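Local coordinates for tudor domain-containing protein 1 (Mus musculus, PDB 4B9W) that acts in germline piRNA metabolism to repress transposons, with this extended Tudor domain, its third, captured here bound to a dimethylarginine peptide of the Piwi protein MILI, at residues A[60-64]-A[113-117]. Residues are numbered along the deposited sequence; the frame is centred on the assembly and turned at random.
Sequences PPNGF and QLQAI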
# COMPACT_ATOMS: atom_id res chain seq x y z
N PRO A 60 20.42 -20.56 -18.89
CA PRO A 60 19.05 -20.44 -18.38
C PRO A 60 18.92 -19.37 -17.31
O PRO A 60 19.90 -19.05 -16.65
CB PRO A 60 18.78 -21.82 -17.78
CG PRO A 60 20.11 -22.28 -17.30
CD PRO A 60 21.15 -21.65 -18.21
N PRO A 61 17.70 -18.83 -17.13
CA PRO A 61 17.46 -17.93 -16.02
C PRO A 61 17.46 -18.69 -14.68
O PRO A 61 17.72 -19.90 -14.67
CB PRO A 61 16.07 -17.37 -16.33
CG PRO A 61 15.40 -18.48 -17.06
CD PRO A 61 16.47 -19.08 -17.91
N ASN A 62 17.19 -17.98 -13.59
CA ASN A 62 17.16 -18.58 -12.25
C ASN A 62 15.79 -19.09 -11.79
O ASN A 62 14.76 -18.45 -12.03
CB ASN A 62 17.65 -17.57 -11.21
CG ASN A 62 19.11 -17.23 -11.37
OD1 ASN A 62 19.94 -17.56 -10.51
ND2 ASN A 62 19.45 -16.59 -12.48
N GLY A 63 15.79 -20.25 -11.13
CA GLY A 63 14.63 -20.69 -10.36
C GLY A 63 14.53 -19.77 -9.15
O GLY A 63 15.40 -19.80 -8.27
N PHE A 64 13.50 -18.92 -9.12
CA PHE A 64 13.27 -18.04 -7.97
C PHE A 64 12.01 -18.46 -7.21
O PHE A 64 10.96 -18.65 -7.82
CB PHE A 64 13.16 -16.59 -8.42
CG PHE A 64 12.81 -15.64 -7.30
CD1 PHE A 64 13.70 -15.41 -6.27
CD2 PHE A 64 11.58 -15.03 -7.25
CE1 PHE A 64 13.38 -14.57 -5.23
CE2 PHE A 64 11.25 -14.17 -6.21
CZ PHE A 64 12.16 -13.94 -5.20
N GLN A 113 9.53 -13.10 -15.09
CA GLN A 113 10.06 -11.76 -14.98
C GLN A 113 10.77 -11.56 -13.62
O GLN A 113 11.10 -10.43 -13.23
CB GLN A 113 8.92 -10.75 -15.20
CG GLN A 113 8.40 -10.72 -16.62
CD GLN A 113 7.22 -9.77 -16.85
OE1 GLN A 113 6.37 -9.57 -15.97
NE2 GLN A 113 7.17 -9.18 -18.04
N LEU A 114 11.00 -12.66 -12.91
CA LEU A 114 11.70 -12.69 -11.64
C LEU A 114 12.91 -13.62 -11.75
O LEU A 114 12.83 -14.66 -12.38
CB LEU A 114 10.78 -13.22 -10.55
CG LEU A 114 9.59 -12.34 -10.17
CD1 LEU A 114 8.74 -13.10 -9.16
CD2 LEU A 114 10.08 -11.01 -9.62
N GLN A 115 14.02 -13.21 -11.16
CA GLN A 115 15.19 -14.06 -11.02
C GLN A 115 15.75 -13.87 -9.61
O GLN A 115 15.68 -12.77 -9.03
CB GLN A 115 16.25 -13.71 -12.09
CG GLN A 115 15.77 -14.02 -13.51
CD GLN A 115 16.89 -13.93 -14.54
OE1 GLN A 115 18.01 -14.39 -14.30
NE2 GLN A 115 16.60 -13.32 -15.71
N ALA A 116 16.28 -14.95 -9.04
CA ALA A 116 16.99 -14.86 -7.76
C ALA A 116 18.11 -13.79 -7.85
O ALA A 116 18.71 -13.62 -8.90
CB ALA A 116 17.57 -16.21 -7.36
N ILE A 117 18.33 -13.05 -6.76
CA ILE A 117 19.45 -12.10 -6.70
C ILE A 117 20.61 -12.74 -5.93
O ILE A 117 20.40 -13.66 -5.13
CB ILE A 117 19.02 -10.75 -6.07
CG1 ILE A 117 20.08 -9.68 -6.40
CG2 ILE A 117 18.79 -10.89 -4.57
CD1 ILE A 117 19.59 -8.25 -6.25
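In the Tudor barrel, the loop between helix 41-57 and strand 71-76 packs across edge strand 114-116, where N62 meets Q115 and F64 meets L114 and A116. The two segments share no backbone hydrogen bond; side chains of the loop pack on the strand's side chains and backbone. ND2 of N62 donates to OE1 of Q115 over 3.2 Å. The bond is bent, with an N-H...O angle of 137°. The two amide planes lie 25° apart. Q115 reaches there with CG anti to its carbonyl carbon and an extended chain beyond. Its NE2 bonds to the C56 carbonyl in the last turn of helix 41-57, so one amide ties helix and loop to the strand. P61 CB rests 4.0 Å from Q115 CD. A leucine in place of Q115 would probably leave N62 ND2 and the C56 carbonyl without these partners, and the loop less firmly fixed. Further along the loop, F64 holds CG anti to its backbone N (chi1 175°), which brings the ring obliquely against L114 and A116. F64 CB lies 3.6 Å from A116 N. F64 CD2 touches L114 CB at 3.8 Å, and F64 CD1 lies 4.1 Å from A116 CB. C72 of the paired strand 71-76 and V87 of strand 81-90 also touch the ring, while L114 continues inward to V96 and V98. This is apolar packing at the margin of the five-stranded antiparallel barrel of the SH3-like Tudor fold.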